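Local coordinates for similar to yteR (Bacilus subtilis) (Clostridium acetobutylicum, PDB 4WU0), which probably hydrolyses unsaturated rhamnogalacturonan fragments derived from pectin, as a glycoside hydrolase of family 105 resembling YteR of Bacillus subtilis, at residues G135-A140 / V206-D211; T212-P217 / L274-R279; T235-V240 / K246-V251. One frame throughout, in Å; residues are numbered along the deposited sequence.

Contact 1: G135-A140 / V206-D211; sequences GATFYA and VMALAD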
ATOM      1  N   GLY A 135      -2.461   8.098   2.400  1.00 13.10           N
ATOM      2  CA  GLY A 135      -2.733   9.353   3.086  1.00 14.79           C
ATOM      3  C   GLY A 135      -2.380   9.299   4.551  1.00 13.63           C
ATOM      4  O   GLY A 135      -1.379   9.844   4.946  1.00 15.38           O
ATOM      5  N   ALA A 136      -3.211   8.622   5.334  1.00 14.07           N
ATOM      6  CA  ALA A 136      -2.979   8.513   6.768  1.00 16.82           C
ATOM      7  C   ALA A 136      -1.580   8.018   7.100  1.00 14.66           C
ATOM      8  O   ALA A 136      -0.942   8.541   8.016  1.00 13.54           O
ATOM      9  CB  ALA A 136      -4.010   7.606   7.390  1.00 13.57           C
ATOM     10  N   THR A 137      -1.087   7.023   6.361  1.00 13.03           N
ATOM     11  CA  THR A 137       0.244   6.478   6.621  1.00 12.85           C
ATOM     12  C   THR A 137       1.369   7.467   6.275  1.00 11.99           C
ATOM     13  O   THR A 137       2.369   7.554   6.991  1.00 13.23           O
ATOM     14  CB  THR A 137       0.455   5.106   5.909  1.00 12.22           C
ATOM     15  OG1 THR A 137      -0.569   4.205   6.340  1.00 12.55           O
ATOM     16  CG2 THR A 137       1.798   4.486   6.209  1.00 12.98           C
ATOM     17  N   PHE A 138       1.237   8.182   5.169  1.00 11.97           N
ATOM     18  CA  PHE A 138       2.197   9.223   4.860  1.00 12.90           C
ATOM     19  C   PHE A 138       2.171  10.284   5.958  1.00 12.89           C
ATOM     20  O   PHE A 138       3.221  10.745   6.424  1.00 12.83           O
ATOM     21  CB  PHE A 138       1.888   9.906   3.535  1.00 14.60           C
ATOM     22  CG  PHE A 138       2.493  11.285   3.427  1.00 12.75           C
ATOM     23  CD1 PHE A 138       3.861  11.443   3.323  1.00 13.02           C
ATOM     24  CD2 PHE A 138       1.707  12.427   3.486  1.00 15.47           C
ATOM     25  CE1 PHE A 138       4.436  12.731   3.247  1.00 14.42           C
ATOM     26  CE2 PHE A 138       2.273  13.696   3.402  1.00 15.74           C
ATOM     27  CZ  PHE A 138       3.640  13.838   3.276  1.00 14.96           C
ATOM     28  N   TYR A 139       0.960  10.668   6.364  1.00 12.58           N
ATOM     29  CA  TYR A 139       0.789  11.698   7.382  1.00 12.95           C
ATOM     30  C   TYR A 139       1.499  11.257   8.673  1.00 13.13           C
ATOM     31  O   TYR A 139       2.191  12.038   9.307  1.00 13.48           O
ATOM     32  CB  TYR A 139      -0.717  11.969   7.590  1.00 13.77           C
ATOM     33  CG  TYR A 139      -1.085  13.137   8.461  1.00 13.55           C
ATOM     34  CD1 TYR A 139      -0.158  14.111   8.811  1.00 13.95           C
ATOM     35  CD2 TYR A 139      -2.394  13.292   8.902  1.00 15.08           C
ATOM     36  CE1 TYR A 139      -0.518  15.162   9.608  1.00 14.59           C
ATOM     37  CE2 TYR A 139      -2.754  14.343   9.695  1.00 15.70           C
ATOM     38  CZ  TYR A 139      -1.820  15.275  10.045  1.00 14.75           C
ATOM     39  OH  TYR A 139      -2.200  16.331  10.853  1.00 18.39           O
ATOM     40  N   ALA A 140       1.382   9.983   9.035  1.00 12.87           N
ATOM     41  CA  ALA A 140       2.083   9.476  10.213  1.00 13.13           C
ATOM     42  C   ALA A 140       3.596   9.599  10.093  1.00 14.10           C
ATOM     43  O   ALA A 140       4.274  10.012  11.034  1.00 14.06           O
ATOM     44  CB  ALA A 140       1.689   8.015  10.483  1.00 15.52           C
ATOM     45  N   VAL A 206      -3.416  -3.564   5.548  1.00 10.77           N
ATOM     46  CA  VAL A 206      -2.464  -4.187   6.477  1.00 11.98           C
ATOM     47  C   VAL A 206      -1.060  -3.573   6.421  1.00 12.50           C
ATOM     48  O   VAL A 206      -0.404  -3.420   7.455  1.00 12.31           O
ATOM     49  CB  VAL A 206      -2.432  -5.737   6.413  1.00 11.63           C
ATOM     50  CG1 VAL A 206      -3.777  -6.293   6.826  1.00 14.91           C
ATOM     51  CG2 VAL A 206      -2.043  -6.255   5.052  1.00 11.92           C
ATOM     52  N   MET A 207      -0.601  -3.172   5.239  1.00 10.65           N
ATOM     53  CA  MET A 207       0.651  -2.429   5.176  1.00 10.79           C
ATOM     54  C   MET A 207       0.534  -1.112   5.924  1.00 10.94           C
ATOM     55  O   MET A 207       1.458  -0.722   6.649  1.00 11.17           O
ATOM     56  CB  MET A 207       1.068  -2.112   3.760  1.00 10.82           C
ATOM     57  CG  MET A 207       2.414  -1.522   3.713  1.00 36.67           C
ATOM     58  SD  MET A 207       2.914  -1.334   2.015  1.00 93.31           S
ATOM     59  CE  MET A 207       2.781  -2.995   1.583  1.00 11.18           C
ATOM     60  N   ALA A 208      -0.578  -0.425   5.715  1.00 11.75           N
ATOM     61  CA  ALA A 208      -0.824   0.859   6.359  1.00 12.65           C
ATOM     62  C   ALA A 208      -0.773   0.720   7.868  1.00 14.21           C
ATOM     63  O   ALA A 208      -0.182   1.558   8.551  1.00 13.61           O
ATOM     64  CB  ALA A 208      -2.150   1.429   5.927  1.00 12.42           C
ATOM     65  N   LEU A 209      -1.392  -0.334   8.397  1.00 11.27           N
ATOM     66  CA  LEU A 209      -1.362  -0.573   9.830  1.00 13.15           C
ATOM     67  C   LEU A 209       0.064  -0.814  10.331  1.00 14.71           C
ATOM     68  O   LEU A 209       0.522  -0.166  11.286  1.00 14.10           O
ATOM     69  CB  LEU A 209      -2.269  -1.747  10.217  1.00 13.14           C
ATOM     70  CG  LEU A 209      -3.784  -1.491  10.148  1.00 13.83           C
ATOM     71  CD1 LEU A 209      -4.560  -2.798  10.081  1.00 13.02           C
ATOM     72  CD2 LEU A 209      -4.222  -0.723  11.381  1.00 15.30           C
ATOM     73  N   ALA A 210       0.770  -1.740   9.702  1.00 12.82           N
ATOM     74  CA  ALA A 210       2.117  -2.062  10.136  1.00 14.48           C
ATOM     75  C   ALA A 210       3.026  -0.831  10.094  1.00 12.32           C
ATOM     76  O   ALA A 210       3.793  -0.587  11.019  1.00 14.65           O
ATOM     77  CB  ALA A 210       2.710  -3.190   9.288  1.00 15.28           C
ATOM     78  N   ASP A 211       2.944  -0.057   9.022  1.00 11.92           N
ATOM     79  CA  ASP A 211       3.823   1.081   8.840  1.00 12.18           C
ATOM     80  C   ASP A 211       3.440   2.255   9.755  1.00 13.95           C
ATOM     81  O   ASP A 211       4.307   3.051  10.157  1.00 16.86           O
ATOM     82  CB  ASP A 211       3.804   1.544   7.397  1.00 12.07           C
ATOM     83  CG  ASP A 211       4.396   0.529   6.421  1.00 15.40           C
ATOM     84  OD1 ASP A 211       5.040  -0.461   6.856  1.00 14.40           O
ATOM     85  OD2 ASP A 211       4.257   0.767   5.189  1.00 14.70           O
TER
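Thr-137 carries this helix-to-helix contact from one side and meets Ala-208 and Asp-211, one turn apart, on the other. The packing part is small but close. The hydroxyl OG1 of Thr-137, a polar atom set against a methyl, lies 3.2 Å from CB of Ala-208. The apolar contact is that of its methyl CG2, 3.8 Å from CB of Asp-211, and these two side chains pass at a slant. The two branches of Thr-137 divide the work: at chi1 -57° OG1 lies beside the backbone N and faces Ala-208, while CG2 is anti to that N and reaches Asp-211. The small residue at 208 allows a near approach of the backbones, with CA of Thr-137 5.7 Å from CA of Ala-208.

The polar ends find partners beyond the two segments. OG1 of Thr-137 is hydrogen-bonded to the backbone O of Leu-132 and probably to OG1 of Thr-212, so this buried hydroxyl is satisfied although it rests on a methyl. OD1 of Asp-211 is hydrogen-bonded to OH of Tyr-272 and forms a salt bridge with NZ of Lys-276. This probably favours a charged carboxylate in a buried place.

The contact joins helix 129-146 to helix 199-215 inside the helical domain. Phe-159 of helix 152-166 packs on both Thr-137 and Ala-208. Helices 223-240 and 264-279 cover other parts of segment 206-211, through Val-206, Met-207 and Leu-209.

Contact 2: T212-P217 / L274-R279; sequences TIEVLP and LLKGVR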
ATOM      1  N   THR A 212       2.154   2.381  10.075  1.00 12.23           N
ATOM      2  CA  THR A 212       1.715   3.455  10.961  1.00 12.56           C
ATOM      3  C   THR A 212       2.031   3.141  12.428  1.00 13.07           C
ATOM      4  O   THR A 212       2.552   3.982  13.168  1.00 13.36           O
ATOM      5  CB  THR A 212       0.214   3.734  10.786  1.00 12.46           C
ATOM      6  OG1 THR A 212       0.003   4.291   9.488  1.00 13.09           O
ATOM      7  CG2 THR A 212      -0.308   4.713  11.828  1.00 12.93           C
ATOM      8  N   ILE A 213       1.764   1.907  12.840  1.00 14.51           N
ATOM      9  CA  ILE A 213       2.007   1.540  14.219  1.00 13.87           C
ATOM     10  C   ILE A 213       3.485   1.744  14.514  1.00 13.79           C
ATOM     11  O   ILE A 213       3.848   2.183  15.608  1.00 14.37           O
ATOM     12  CB  ILE A 213       1.607   0.070  14.502  1.00 15.08           C
ATOM     13  CG1 ILE A 213       0.110  -0.133  14.307  1.00 15.81           C
ATOM     14  CG2 ILE A 213       1.991  -0.338  15.928  1.00 14.50           C
ATOM     15  CD1 ILE A 213      -0.297  -1.599  14.126  1.00 15.72           C
ATOM     16  N   GLU A 214       4.334   1.423  13.533  1.00 13.72           N
ATOM     17  CA  GLU A 214       5.781   1.517  13.698  1.00 14.07           C
ATOM     18  C   GLU A 214       6.244   2.911  14.127  1.00 15.35           C
ATOM     19  O   GLU A 214       7.192   3.036  14.904  1.00 16.91           O
ATOM     20  CB  GLU A 214       6.496   1.069  12.406  1.00 15.83           C
ATOM     21  CG  GLU A 214       8.014   1.046  12.514  1.00 17.75           C
ATOM     22  CD  GLU A 214       8.708   0.638  11.215  1.00 25.10           C
ATOM     23  OE1 GLU A 214       8.194   0.962  10.117  1.00 26.71           O
ATOM     24  OE2 GLU A 214       9.782   0.001  11.301  1.00 34.03           O
ATOM     25  N   VAL A 215       5.585   3.961  13.622  1.00 14.32           N
ATOM     26  CA  VAL A 215       5.994   5.328  13.943  1.00 15.13           C
ATOM     27  C   VAL A 215       5.204   5.974  15.085  1.00 17.75           C
ATOM     28  O   VAL A 215       5.522   7.088  15.500  1.00 18.36           O
ATOM     29  CB  VAL A 215       5.992   6.256  12.698  1.00 16.47           C
ATOM     30  CG1 VAL A 215       7.006   5.766  11.672  1.00 15.90           C
ATOM     31  CG2 VAL A 215       4.597   6.377  12.108  1.00 16.93           C
ATOM     32  N   LEU A 216       4.196   5.277  15.621  1.00 15.51           N
ATOM     33  CA  LEU A 216       3.468   5.795  16.782  1.00 15.19           C
ATOM     34  C   LEU A 216       4.307   5.843  18.058  1.00 18.38           C
ATOM     35  O   LEU A 216       5.128   4.976  18.304  1.00 18.49           O
ATOM     36  CB  LEU A 216       2.224   4.954  17.074  1.00 16.05           C
ATOM     37  CG  LEU A 216       1.041   5.005  16.114  1.00 15.57           C
ATOM     38  CD1 LEU A 216      -0.059   4.088  16.638  1.00 19.04           C
ATOM     39  CD2 LEU A 216       0.529   6.447  15.951  1.00 20.37           C
ATOM     40  N   PRO A 217       4.079   6.846  18.911  1.00 18.67           N
ATOM     41  CA  PRO A 217       4.656   6.764  20.253  1.00 20.41           C
ATOM     42  C   PRO A 217       4.238   5.468  20.966  1.00 18.78           C
ATOM     43  O   PRO A 217       3.088   5.066  20.837  1.00 19.34           O
ATOM     44  CB  PRO A 217       4.075   8.004  20.955  1.00 25.03           C
ATOM     45  CG  PRO A 217       3.796   8.960  19.825  1.00 20.19           C
ATOM     46  CD  PRO A 217       3.360   8.116  18.685  1.00 20.17           C
ATOM     47  N   LEU A 274       2.722  -9.545   7.347  1.00 15.50           N
ATOM     48  CA  LEU A 274       2.935 -10.676   8.255  1.00 13.79           C
ATOM     49  C   LEU A 274       4.341 -10.642   8.806  1.00 14.23           C
ATOM     50  O   LEU A 274       4.561 -10.778  10.020  1.00 15.58           O
ATOM     51  CB  LEU A 274       2.714 -12.021   7.555  1.00 15.30           C
ATOM     52  CG  LEU A 274       1.318 -12.405   7.090  1.00 20.08           C
ATOM     53  CD1 LEU A 274       1.369 -13.709   6.283  1.00 21.66           C
ATOM     54  CD2 LEU A 274       0.383 -12.570   8.272  1.00 28.07           C
ATOM     55  N   LEU A 275       5.310 -10.496   7.911  1.00 15.87           N
ATOM     56  CA  LEU A 275       6.711 -10.538   8.294  1.00 16.41           C
ATOM     57  C   LEU A 275       7.075  -9.362   9.191  1.00 13.15           C
ATOM     58  O   LEU A 275       7.708  -9.525  10.231  1.00 15.34           O
ATOM     59  CB  LEU A 275       7.621 -10.561   7.067  1.00 15.03           C
ATOM     60  CG  LEU A 275       7.654 -11.913   6.322  1.00 15.35           C
ATOM     61  CD1 LEU A 275       8.229 -11.706   4.927  1.00 17.56           C
ATOM     62  CD2 LEU A 275       8.425 -12.978   7.084  1.00 18.56           C
ATOM     63  N   LYS A 276       6.684  -8.159   8.782  1.00 14.32           N
ATOM     64  CA  LYS A 276       6.993  -6.973   9.577  1.00 15.21           C
ATOM     65  C   LYS A 276       6.262  -6.989  10.914  1.00 15.09           C
ATOM     66  O   LYS A 276       6.816  -6.604  11.944  1.00 14.76           O
ATOM     67  CB  LYS A 276       6.607  -5.711   8.793  1.00 14.18           C
ATOM     68  CG  LYS A 276       6.898  -4.432   9.537  1.00 14.59           C
ATOM     69  CD  LYS A 276       6.885  -3.213   8.610  1.00 14.37           C
ATOM     70  CE  LYS A 276       7.202  -1.935   9.346  1.00 18.32           C
ATOM     71  NZ  LYS A 276       7.461  -0.832   8.403  1.00 19.64           N
ATOM     72  N   GLY A 277       5.018  -7.463  10.896  1.00 15.31           N
ATOM     73  CA  GLY A 277       4.231  -7.553  12.118  1.00 17.63           C
ATOM     74  C   GLY A 277       4.872  -8.490  13.125  1.00 17.82           C
ATOM     75  O   GLY A 277       4.900  -8.199  14.321  1.00 17.29           O
ATOM     76  N   VAL A 278       5.417  -9.607  12.655  1.00 16.77           N
ATOM     77  CA  VAL A 278       6.134 -10.508  13.554  1.00 15.37           C
ATOM     78  C   VAL A 278       7.415  -9.854  14.077  1.00 20.99           C
ATOM     79  O   VAL A 278       7.728  -9.941  15.278  1.00 19.58           O
ATOM     80  CB  VAL A 278       6.468 -11.861  12.855  1.00 15.24           C
ATOM     81  CG1 VAL A 278       7.413 -12.697  13.709  1.00 18.26           C
ATOM     82  CG2 VAL A 278       5.188 -12.636  12.538  1.00 17.28           C
ATOM     83  N   ARG A 279       8.162  -9.207  13.182  1.00 14.87           N
ATOM     84  CA  ARG A 279       9.435  -8.596  13.551  1.00 16.64           C
ATOM     85  C   ARG A 279       9.285  -7.553  14.653  1.00 17.66           C
ATOM     86  O   ARG A 279      10.111  -7.468  15.557  1.00 18.88           O
ATOM     87  CB  ARG A 279      10.108  -7.955  12.331  1.00 17.83           C
ATOM     88  CG  ARG A 279      11.390  -7.198  12.687  1.00 19.41           C
ATOM     89  CD  ARG A 279      12.196  -6.766  11.450  1.00 24.50           C
ATOM     90  NE  ARG A 279      11.484  -5.838  10.573  1.00 21.37           N
ATOM     91  CZ  ARG A 279      11.367  -4.531  10.788  1.00 19.60           C
ATOM     92  NH1 ARG A 279      10.721  -3.765   9.922  1.00 21.71           N
ATOM     93  NH2 ARG A 279      11.891  -3.963  11.877  1.00 23.53           N
TER
HETATM   94  O   HOH W   1      11.591  -0.831  12.813  1.00 37.34           O
HETATM   95  O   HOH W   2      10.899  -0.891   9.340  1.00 42.24           O
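Glu-214 and Lys-276 form a salt bridge between two helices. NZ of Lys-276 donates to OE1 of Glu-214 at 2.6 Å. The ammonium meets the oxygen from above the carboxylate plane, 49° out of it. CE of Lys-276 follows closely, 3.2 Å from the same OE1. The two side chains cross at about a right angle. Both are extended beyond CG, and each has CG anti to its backbone N (chi1 -176° in Glu-214). These long side chains bridge backbones whose nearest CA atoms, of Glu-214 and Gly-277, are 9.3 Å apart.

The other carboxylate oxygen turns to Arg-279 through water. OE2 of Glu-214 is 4.1 Å from NH1 of Arg-279, beyond a salt bridge. Water 2 links OE2 to NH1, but at 2.4 Å it lies unusually near OE2, so this bridge is doubtful in detail. Water 1, in the guanidinium plane at its edge, links OE2 to NH2 through a long 3.3 Å leg to NH2.

Further out, NZ of Lys-276 also binds OD1 of Asp-211 and OH of Tyr-272. The ammonium is thus shared between two acidic residues, which probably stabilises its charge. NE of Arg-279 has a salt bridge to Glu-357 of helix 345-360, which anchors the guanidinium.

Such an ion pair with a solvated flank is a polar link between neighbouring helices, here 199-215 and 264-279, in the (alpha/alpha)6 barrel expected of this six-hairpin clan.

Contact 3: T235-V240 / K246-V251; sequences TALLKV and KVWYQV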
ATOM      1  N   THR A 235      -5.767 -12.737  11.039  1.00 14.79           N
ATOM      2  CA  THR A 235      -6.621 -13.900  11.264  1.00 15.68           C
ATOM      3  C   THR A 235      -7.582 -14.122  10.095  1.00 15.49           C
ATOM      4  O   THR A 235      -7.749 -15.247   9.589  1.00 18.42           O
ATOM      5  CB  THR A 235      -7.399 -13.759  12.581  1.00 18.55           C
ATOM      6  OG1 THR A 235      -6.454 -13.712  13.654  1.00 18.33           O
ATOM      7  CG2 THR A 235      -8.376 -14.898  12.792  1.00 20.73           C
ATOM      8  N   ALA A 236      -8.207 -13.044   9.653  1.00 15.74           N
ATOM      9  CA  ALA A 236      -9.195 -13.140   8.583  1.00 14.98           C
ATOM     10  C   ALA A 236      -8.532 -13.524   7.259  1.00 15.98           C
ATOM     11  O   ALA A 236      -9.075 -14.311   6.484  1.00 16.09           O
ATOM     12  CB  ALA A 236      -9.942 -11.828   8.441  1.00 15.05           C
ATOM     13  N   LEU A 237      -7.366 -12.964   6.985  1.00 13.63           N
ATOM     14  CA  LEU A 237      -6.663 -13.305   5.757  1.00 13.17           C
ATOM     15  C   LEU A 237      -6.145 -14.741   5.772  1.00 15.65           C
ATOM     16  O   LEU A 237      -6.151 -15.413   4.741  1.00 15.01           O
ATOM     17  CB  LEU A 237      -5.528 -12.323   5.473  1.00 13.13           C
ATOM     18  CG  LEU A 237      -6.002 -10.929   5.107  1.00 13.66           C
ATOM     19  CD1 LEU A 237      -4.871  -9.913   5.288  1.00 14.81           C
ATOM     20  CD2 LEU A 237      -6.522 -10.919   3.672  1.00 14.42           C
ATOM     21  N   LEU A 238      -5.687 -15.233   6.920  1.00 15.75           N
ATOM     22  CA  LEU A 238      -5.192 -16.597   6.952  1.00 16.18           C
ATOM     23  C   LEU A 238      -6.308 -17.612   6.680  1.00 19.18           C
ATOM     24  O   LEU A 238      -6.058 -18.689   6.124  1.00 19.02           O
ATOM     25  CB  LEU A 238      -4.466 -16.891   8.278  1.00 17.54           C
ATOM     26  CG  LEU A 238      -3.103 -16.182   8.379  1.00 19.65           C
ATOM     27  CD1 LEU A 238      -2.482 -16.327   9.748  1.00 23.15           C
ATOM     28  CD2 LEU A 238      -2.143 -16.721   7.338  1.00 21.04           C
ATOM     29  N   LYS A 239      -7.542 -17.274   7.052  1.00 15.96           N
ATOM     30  CA  LYS A 239      -8.678 -18.143   6.747  1.00 16.54           C
ATOM     31  C   LYS A 239      -8.927 -18.325   5.251  1.00 17.61           C
ATOM     32  O   LYS A 239      -9.482 -19.342   4.844  1.00 19.71           O
ATOM     33  CB  LYS A 239      -9.963 -17.626   7.400  1.00 17.04           C
ATOM     34  CG  LYS A 239     -10.011 -17.781   8.930  1.00 21.04           C
ATOM     35  CD  LYS A 239     -11.288 -17.138   9.487  1.00 25.83           C
ATOM     36  CE  LYS A 239     -11.321 -17.222  10.990  1.00 31.12           C
ATOM     37  NZ  LYS A 239     -12.388 -16.362  11.570  1.00 30.86           N
ATOM     38  N   VAL A 240      -8.541 -17.346   4.443  1.00 16.02           N
ATOM     39  CA  VAL A 240      -8.771 -17.413   3.007  1.00 14.95           C
ATOM     40  C   VAL A 240      -7.501 -17.598   2.188  1.00 15.06           C
ATOM     41  O   VAL A 240      -7.553 -17.575   0.959  1.00 16.69           O
ATOM     42  CB  VAL A 240      -9.600 -16.207   2.480  1.00 16.33           C
ATOM     43  CG1 VAL A 240     -11.020 -16.259   3.069  1.00 19.47           C
ATOM     44  CG2 VAL A 240      -8.901 -14.867   2.744  1.00 16.84           C
ATOM     45  N   LYS A 246      -0.248 -21.125  -0.938  1.00 16.21           N
ATOM     46  CA  LYS A 246       0.067 -20.286   0.226  1.00 15.61           C
ATOM     47  C   LYS A 246      -0.015 -18.792  -0.042  1.00 13.08           C
ATOM     48  O   LYS A 246       0.486 -18.006   0.764  1.00 15.59           O
ATOM     49  CB  LYS A 246       1.430 -20.645   0.847  1.00 18.98           C
ATOM     50  CG  LYS A 246       1.564 -22.118   1.176  1.00 19.24           C
ATOM     51  CD  LYS A 246       0.430 -22.626   2.048  1.00 24.39           C
ATOM     52  CE  LYS A 246       0.651 -24.101   2.424  1.00 31.13           C
ATOM     53  NZ  LYS A 246      -0.578 -24.762   2.946  1.00 30.85           N
ATOM     54  N   VAL A 247      -0.666 -18.403  -1.138  1.00 12.84           N
ATOM     55  CA  VAL A 247      -0.872 -16.995  -1.436  1.00 14.99           C
ATOM     56  C   VAL A 247      -2.378 -16.699  -1.552  1.00 13.24           C
ATOM     57  O   VAL A 247      -3.216 -17.517  -1.098  1.00 15.01           O
ATOM     58  CB  VAL A 247      -0.010 -16.512  -2.632  1.00 15.44           C
ATOM     59  CG1 VAL A 247       1.477 -16.884  -2.363  1.00 14.84           C
ATOM     60  CG2 VAL A 247      -0.463 -17.090  -3.960  1.00 14.71           C
ATOM     61  N   TRP A 248      -2.717 -15.529  -2.099  1.00 13.71           N
ATOM     62  CA  TRP A 248      -4.067 -15.006  -2.028  1.00 13.41           C
ATOM     63  C   TRP A 248      -4.660 -14.661  -3.391  1.00 13.21           C
ATOM     64  O   TRP A 248      -3.939 -14.312  -4.320  1.00 13.75           O
ATOM     65  CB  TRP A 248      -4.109 -13.780  -1.096  1.00 13.09           C
ATOM     66  CG  TRP A 248      -4.014 -14.169   0.351  1.00 12.16           C
ATOM     67  CD1 TRP A 248      -5.050 -14.387   1.197  1.00 13.75           C
ATOM     68  CD2 TRP A 248      -2.817 -14.392   1.115  1.00 11.65           C
ATOM     69  NE1 TRP A 248      -4.585 -14.755   2.424  1.00 14.33           N
ATOM     70  CE2 TRP A 248      -3.221 -14.771   2.410  1.00 14.21           C
ATOM     71  CE3 TRP A 248      -1.448 -14.325   0.824  1.00 12.82           C
ATOM     72  CZ2 TRP A 248      -2.298 -15.069   3.438  1.00 15.63           C
ATOM     73  CZ3 TRP A 248      -0.536 -14.639   1.831  1.00 15.35           C
ATOM     74  CH2 TRP A 248      -0.972 -15.016   3.119  1.00 15.14           C
ATOM     75  N   TYR A 249      -5.985 -14.763  -3.471  1.00 14.16           N
ATOM     76  CA  TYR A 249      -6.742 -14.461  -4.679  1.00 13.72           C
ATOM     77  C   TYR A 249      -7.098 -12.999  -4.838  1.00 14.57           C
ATOM     78  O   TYR A 249      -7.210 -12.251  -3.858  1.00 15.59           O
ATOM     79  CB  TYR A 249      -8.040 -15.253  -4.680  1.00 15.15           C
ATOM     80  CG  TYR A 249      -7.856 -16.714  -4.957  1.00 14.27           C
ATOM     81  CD1 TYR A 249      -7.818 -17.179  -6.259  1.00 16.49           C
ATOM     82  CD2 TYR A 249      -7.720 -17.628  -3.915  1.00 16.36           C
ATOM     83  CE1 TYR A 249      -7.657 -18.512  -6.525  1.00 17.91           C
ATOM     84  CE2 TYR A 249      -7.563 -18.961  -4.179  1.00 20.17           C
ATOM     85  CZ  TYR A 249      -7.507 -19.389  -5.482  1.00 22.06           C
ATOM     86  OH  TYR A 249      -7.340 -20.726  -5.760  1.00 22.57           O
ATOM     87  N   GLN A 250      -7.290 -12.602  -6.093  1.00 12.10           N
ATOM     88  CA  GLN A 250      -7.824 -11.278  -6.443  1.00 11.92           C
ATOM     89  C   GLN A 250      -9.118 -10.949  -5.695  1.00 12.86           C
ATOM     90  O   GLN A 250      -9.227  -9.874  -5.094  1.00 13.66           O
ATOM     91  CB  GLN A 250      -8.051 -11.234  -7.962  1.00 12.57           C
ATOM     92  CG  GLN A 250      -8.871 -10.102  -8.513  1.00 14.23           C
ATOM     93  CD  GLN A 250      -8.063  -8.830  -8.696  1.00 13.85           C
ATOM     94  OE1 GLN A 250      -7.056  -8.625  -8.021  1.00 12.66           O
ATOM     95  NE2 GLN A 250      -8.538  -7.943  -9.562  1.00 14.31           N
ATOM     96  N   VAL A 251     -10.095 -11.853  -5.736  1.00 14.14           N
ATOM     97  CA  VAL A 251     -11.294 -11.735  -4.902  1.00 13.01           C
ATOM     98  C   VAL A 251     -11.108 -12.750  -3.760  1.00 15.04           C
ATOM     99  O   VAL A 251     -11.196 -13.967  -3.955  1.00 14.60           O
ATOM    100  CB  VAL A 251     -12.593 -11.969  -5.675  1.00 16.46           C
ATOM    101  CG1 VAL A 251     -13.805 -11.780  -4.754  1.00 17.70           C
ATOM    102  CG2 VAL A 251     -12.676 -11.020  -6.852  1.00 17.92           C
TER
HETATM  103  O   HOH W   3      -7.405 -15.531  -1.009  1.00 14.95           O
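This contact joins the C-terminal part of helix 223-240 to the loop that follows it, in what is expected to be an (alpha/alpha)6 barrel. The chain leaves the helix and soon folds back, and segment 246-251 lays Trp-248 against residues 237-240. The main bond is from the indole: NE1 of Trp-248 donates to the backbone O of Leu-237 at 2.9 Å. It is almost straight, with an N-H...O angle of 177°, and the oxygen lies in the ring plane. The indole N stands above the carbonyl plane, 49° out of it. N of Val-240 also binds this oxygen, from the opposite face. The oxygen is therefore gripped by two donors, one from the backbone of Val-240 and one from the loop.

Apolar contacts flank the bond. CD2 of Leu-238 lies at the ring edge, 4.2 Å from CZ2 of Trp-248. On the pyrrole side, CG2 of Val-240 is 4.2 Å from CD1 of Trp-248, and the two side chains cross at about a right angle. The indole is swung toward the helix by a chi1 of -74°, which places CG anti to the carbonyl carbon.

Helix 264-279 also holds the loop. N of Trp-248 bonds to OG of Ser-267, and the ring packs on Ile-270 and Val-271 of helix 264-279. A water beside the indole also joins the two segments. Water 3 donates to the backbone O of Val-240 at 2.8 Å and accepts from N of Tyr-249 at 2.9 Å.

Overall arrangement
Contact 1 is the core member, about 8 Å from the chain centre to its own centre, and all its touching residues are buried. Contacts 2 and 3 lie farther out, about 14 and 17 Å, and are partly buried. Contacts 1 and 2 share helix 199-215, and their centres are about 10 Å apart. Lys-276 connects them, since it binds the acids of both. Contact 3 ties helix 223-240 to its following loop. It meets contact 2 where Leu-274 packs on Trp-248, and contact 1 where Val-206 packs on Leu-237. Across their own segments, contact 1 is close packing, contact 2 an ion pair with waters, contact 3 an indole-to-backbone bond; charge also reaches the core through Asp-211.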